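PDB 3VYK: C-type lectin domain family 4, member a4 from Mus musculus, which binds N-glycans bearing a bisecting N-acetylglucosamine through a calcium-containing C-type lectin domain, and is named as an inhibitory receptor of dendritic cells. Local coordinates for residues Q48-I51 with T52-N56; L65-A68 with G69-W73. One frame throughout, in Å; residues are numbered along the deposited sequence.

Interaction 1 of 2, residues Q48-I51 with T52-N56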
loop_
_atom_site.group_PDB
_atom_site.type_symbol
_atom_site.label_atom_id
_atom_site.label_comp_id
_atom_site.label_asym_id
_atom_site.label_seq_id
_atom_site.Cartn_x
_atom_site.Cartn_y
_atom_site.Cartn_z
ATOM N N GLN A 48 1.362 -4.140 -8.777
ATOM C CA GLN A 48 2.510 -3.439 -8.188
ATOM C C GLN A 48 3.106 -2.401 -9.152
ATOM O O GLN A 48 3.263 -1.243 -8.788
ATOM C CB GLN A 48 3.584 -4.443 -7.753
ATOM C CG GLN A 48 4.882 -3.803 -7.276
ATOM C CD GLN A 48 4.804 -3.253 -5.868
ATOM O OE1 GLN A 48 3.797 -3.402 -5.177
ATOM N NE2 GLN A 48 5.887 -2.607 -5.440
ATOM N N ASP A 49 3.404 -2.819 -10.389
ATOM C CA ASP A 49 4.009 -1.923 -11.375
ATOM C C ASP A 49 3.058 -0.805 -11.834
ATOM O O ASP A 49 3.494 0.321 -12.097
ATOM C CB ASP A 49 4.512 -2.716 -12.586
ATOM C CG ASP A 49 5.757 -3.536 -12.293
ATOM O OD1 ASP A 49 6.423 -3.310 -11.268
ATOM O OD2 ASP A 49 6.090 -4.422 -13.098
ATOM N N PHE A 50 1.765 -1.110 -11.925
ATOM C CA PHE A 50 0.773 -0.074 -12.200
ATOM C C PHE A 50 0.803 0.979 -11.089
ATOM O O PHE A 50 0.842 2.178 -11.358
ATOM C CB PHE A 50 -0.644 -0.644 -12.360
ATOM C CG PHE A 50 -1.701 0.430 -12.417
ATOM C CD1 PHE A 50 -2.396 0.822 -11.266
ATOM C CD2 PHE A 50 -1.965 1.093 -13.619
ATOM C CE1 PHE A 50 -3.343 1.832 -11.325
ATOM C CE2 PHE A 50 -2.905 2.091 -13.677
ATOM C CZ PHE A 50 -3.588 2.472 -12.531
ATOM N N ILE A 51 0.779 0.521 -9.843
ATOM C CA ILE A 51 0.744 1.444 -8.716
ATOM C C ILE A 51 1.998 2.312 -8.691
ATOM O O ILE A 51 1.890 3.547 -8.620
ATOM C CB ILE A 51 0.543 0.702 -7.383
ATOM C CG1 ILE A 51 -0.872 0.113 -7.311
ATOM C CG2 ILE A 51 0.805 1.634 -6.198
ATOM C CD1 ILE A 51 -1.002 -1.043 -6.343
ATOM N N THR A 52 3.176 1.704 -8.795
ATOM C CA THR A 52 4.404 2.504 -8.679
ATOM C C THR A 52 4.597 3.513 -9.816
ATOM O O THR A 52 5.208 4.558 -9.613
ATOM C CB THR A 52 5.669 1.648 -8.478
ATOM O OG1 THR A 52 5.917 0.858 -9.646
ATOM C CG2 THR A 52 5.522 0.762 -7.256
ATOM N N SER A 53 4.054 3.216 -10.994
ATOM C CA SER A 53 4.100 4.166 -12.109
ATOM C C SER A 53 3.430 5.497 -11.759
ATOM O O SER A 53 3.746 6.528 -12.358
ATOM C CB SER A 53 3.456 3.554 -13.365
ATOM O OG SER A 53 2.054 3.696 -13.358
ATOM N N ASN A 54 2.510 5.452 -10.797
ATOM C CA ASN A 54 1.709 6.598 -10.375
ATOM C C ASN A 54 2.238 7.338 -9.138
ATOM O O ASN A 54 1.592 8.271 -8.657
ATOM C CB ASN A 54 0.270 6.140 -10.128
ATOM C CG ASN A 54 -0.484 5.883 -11.416
ATOM O OD1 ASN A 54 -0.617 4.742 -11.866
ATOM N ND2 ASN A 54 -0.980 6.950 -12.021
ATOM N N LEU A 55 3.401 6.929 -8.633
ATOM C CA LEU A 55 3.914 7.445 -7.357
ATOM C C LEU A 55 5.089 8.403 -7.493
ATOM O O LEU A 55 5.866 8.331 -8.447
ATOM C CB LEU A 55 4.336 6.280 -6.456
ATOM C CG LEU A 55 3.311 5.200 -6.126
ATOM C CD1 LEU A 55 3.961 4.170 -5.222
ATOM C CD2 LEU A 55 2.042 5.760 -5.496
ATOM N N ASN A 56 5.234 9.276 -6.495
ATOM C CA ASN A 56 6.374 10.173 -6.405
ATOM C C ASN A 56 7.531 9.463 -5.712
ATOM O O ASN A 56 7.361 8.925 -4.608
ATOM C CB ASN A 56 5.971 11.428 -5.626
ATOM C CG ASN A 56 6.997 12.544 -5.732
ATOM O OD1 ASN A 56 8.178 12.354 -5.453
ATOM N ND2 ASN A 56 6.539 13.723 -6.146
HETATM O O HOH W 1 7.443 -1.360 -9.625
#
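With chi1 at 83°, S53 holds OG between its own backbone N and carbonyl carbon, which folds the hydroxyl back onto the preceding turn, where S53 OG donates a hydrogen bond to F50 O at 2.8 Å. T52 has a similar first torsion (66°), and this sends its two branches to different partners. Methyl CG2 lies against the Q48 amide, T52 CG2 to Q48 NE2 being 3.8 Å, while the other end of that amide, Q48 OE1, is bound by W112 NE1. Hydroxyl OG1 instead gives its proton to a water 2.7 Å from T52 OG1. The same water donates to the D49 carboxylate, 2.7 Å from D49 OD1, and so bridges two residues three apart on the outer side of the helix.

This is the C-terminal part of helix 45-53, one of the two helices of the C-type lectin fold. The backbone bonding changes along it: T52 N reaches Q48 O at 2.9 Å, four residues back, whereas N54 N bonds to I51 O at 3.0 Å, only three back. The shorter span marks a narrower turn here, and the donor stands 50° out of the carbonyl plane of I51. I51 O also has the branch point of L55 beside it, with L55 CG 3.3 Å away. Farther out, I51 and L55 run side by side in the same direction, and their methyls I51 CG2 and L55 CD1 meet at 4.2 Å; both side chains rest on I103 of strand 100-106. On another side of the helix one end of the N54 amide comes over a face of the F50 ring, displaced toward its rim, with the amide plane oblique to the ring; the F50 ring also stacks with F10.

Interaction 2 of 2, residues L65-A68 with G69-W73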
loop_
_atom_site.group_PDB
_atom_site.type_symbol
_atom_site.label_atom_id
_atom_site.label_comp_id
_atom_site.label_asym_id
_atom_site.label_seq_id
_atom_site.Cartn_x
_atom_site.Cartn_y
_atom_site.Cartn_z
ATOM N N LEU A 65 -1.381 -3.892 4.109
ATOM C CA LEU A 65 -0.723 -5.113 4.572
ATOM C C LEU A 65 -0.250 -4.908 6.001
ATOM O O LEU A 65 0.412 -3.913 6.294
ATOM C CB LEU A 65 0.473 -5.443 3.662
ATOM C CG LEU A 65 1.116 -6.816 3.855
ATOM C CD1 LEU A 65 0.132 -7.942 3.559
ATOM C CD2 LEU A 65 2.372 -6.951 2.998
ATOM N N LEU A 66 -0.582 -5.855 6.874
ATOM C CA LEU A 66 -0.275 -5.745 8.307
ATOM C C LEU A 66 0.343 -7.011 8.868
ATOM O O LEU A 66 -0.017 -8.100 8.465
ATOM C CB LEU A 66 -1.556 -5.478 9.089
ATOM C CG LEU A 66 -2.321 -4.210 8.730
ATOM C CD1 LEU A 66 -3.679 -4.235 9.406
ATOM C CD2 LEU A 66 -1.538 -2.978 9.137
ATOM N N ASP A 67 1.251 -6.861 9.825
ATOM C CA ASP A 67 1.809 -8.009 10.525
ATOM C C ASP A 67 0.879 -8.381 11.677
ATOM O O ASP A 67 0.869 -7.704 12.707
ATOM C CB ASP A 67 3.203 -7.676 11.061
ATOM C CG ASP A 67 3.865 -8.846 11.764
ATOM O OD1 ASP A 67 3.228 -9.907 11.944
ATOM O OD2 ASP A 67 5.050 -8.712 12.119
ATOM N N ALA A 68 0.119 -9.466 11.504
ATOM C CA ALA A 68 -0.850 -9.904 12.507
ATOM C C ALA A 68 -0.195 -10.475 13.763
ATOM O O ALA A 68 -0.871 -10.713 14.771
ATOM C CB ALA A 68 -1.802 -10.928 11.906
ATOM N N GLY A 69 1.107 -10.710 13.682
ATOM C CA GLY A 69 1.869 -11.278 14.784
ATOM C C GLY A 69 2.939 -12.194 14.237
ATOM O O GLY A 69 2.668 -13.001 13.364
ATOM N N GLN A 70 4.163 -12.032 14.724
ATOM C CA GLN A 70 5.267 -12.919 14.347
ATOM C C GLN A 70 5.473 -13.065 12.833
ATOM O O GLN A 70 5.728 -14.153 12.312
ATOM C CB GLN A 70 5.137 -14.250 15.077
ATOM C CG GLN A 70 5.017 -14.013 16.567
ATOM C CD GLN A 70 5.610 -15.118 17.381
ATOM O OE1 GLN A 70 5.445 -16.288 17.056
ATOM N NE2 GLN A 70 6.307 -14.756 18.459
ATOM N N ARG A 71 5.367 -11.925 12.146
ATOM C CA ARG A 71 5.642 -11.812 10.718
ATOM C C ARG A 71 4.616 -12.566 9.876
ATOM O O ARG A 71 4.926 -13.063 8.795
ATOM C CB ARG A 71 7.088 -12.233 10.370
ATOM C CG ARG A 71 8.174 -11.667 11.282
ATOM C CD ARG A 71 8.682 -10.287 10.872
ATOM N NE ARG A 71 7.765 -9.191 11.174
ATOM C CZ ARG A 71 8.040 -7.908 10.945
ATOM N NH1 ARG A 71 9.217 -7.555 10.417
ATOM N NH2 ARG A 71 7.155 -6.966 11.245
ATOM N N GLN A 72 3.381 -12.622 10.369
ATOM C CA GLN A 72 2.269 -13.208 9.613
ATOM C C GLN A 72 1.530 -12.095 8.883
ATOM O O GLN A 72 0.620 -11.451 9.427
ATOM C CB GLN A 72 1.328 -13.980 10.540
ATOM C CG GLN A 72 2.007 -15.188 11.165
ATOM C CD GLN A 72 1.140 -15.868 12.205
ATOM O OE1 GLN A 72 0.873 -15.316 13.299
ATOM N NE2 GLN A 72 0.714 -17.090 11.895
ATOM N N TRP A 73 1.964 -11.841 7.646
ATOM C CA TRP A 73 1.440 -10.722 6.860
ATOM C C TRP A 73 0.054 -11.022 6.376
ATOM O O TRP A 73 -0.210 -12.102 5.836
ATOM C CB TRP A 73 2.375 -10.365 5.694
ATOM C CG TRP A 73 3.737 -9.999 6.222
ATOM C CD1 TRP A 73 4.875 -10.800 6.265
ATOM C CD2 TRP A 73 4.117 -8.752 6.893
ATOM N NE1 TRP A 73 5.916 -10.134 6.876
ATOM C CE2 TRP A 73 5.520 -8.903 7.279
ATOM C CE3 TRP A 73 3.456 -7.558 7.195
ATOM C CZ2 TRP A 73 6.212 -7.893 7.930
ATOM C CZ3 TRP A 73 4.169 -6.544 7.851
ATOM C CH2 TRP A 73 5.515 -6.716 8.209
#
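The carboxylate of D67 fills the hairpin turn and divides its work between its two oxygens. OD1 takes the turn backbone: G69 N to D67 OD1 is 2.9 Å, an Asx turn, and R71 N and Q72 N add weak bonds to the same atom. OD2 takes the R71 guanidinium side-on in a salt bridge, with R71 NE and R71 NH2 each 2.9 Å from D67 OD2 and the oxygen only 3° out of the guanidinium plane. The carboxylate is buried, and these N-H donors and the R71 charge would compensate the cost of keeping it ionised.

The apolar side of D67 is also closely packed: D67 CB sits over one face of W73, 3.9 Å from the centroid of the six-membered ring. The L65 and W73 side chains cross at about a right angle, L65 CD1 lying 3.9 Å from W73 CB. By contrast, the solvent side, at A68, Q70 and Q72, is looser, and the main link there is the backbone bond from A68 N to Q72 O, 2.9 Å.

The type I' turn G69-Q72 thus joins strand 61-67 to strand 73-75. Strand 61-67 also pairs with strand 100-106, whose V101 touches both L65 and W73, while R71 extends to D114 of strand 109-115.

Interactions 1 and 2 lie on opposite sides of the chain's centre, 24 Å apart between centres and about 9 Å between nearest atoms, without touching. Strand 100-106 connects them, through I103 at the helix and V101 at the hairpin, as does W112, which bonds to Q48 and packs against L65. Their relation to the glycan site differs. The R71 side chain comes within about 7 Å of the calcium ion and forms a salt bridge with D114, a calcium ligand. R71 is thus a second-shell residue of the calcium site, and D67, which holds R71, lies one step further out. Interaction 1 is more remote: the Q48 side chain is about 10 Å from that of calcium-binding N113, and L55 about 12 Å from a bound N-acetylglucosamine.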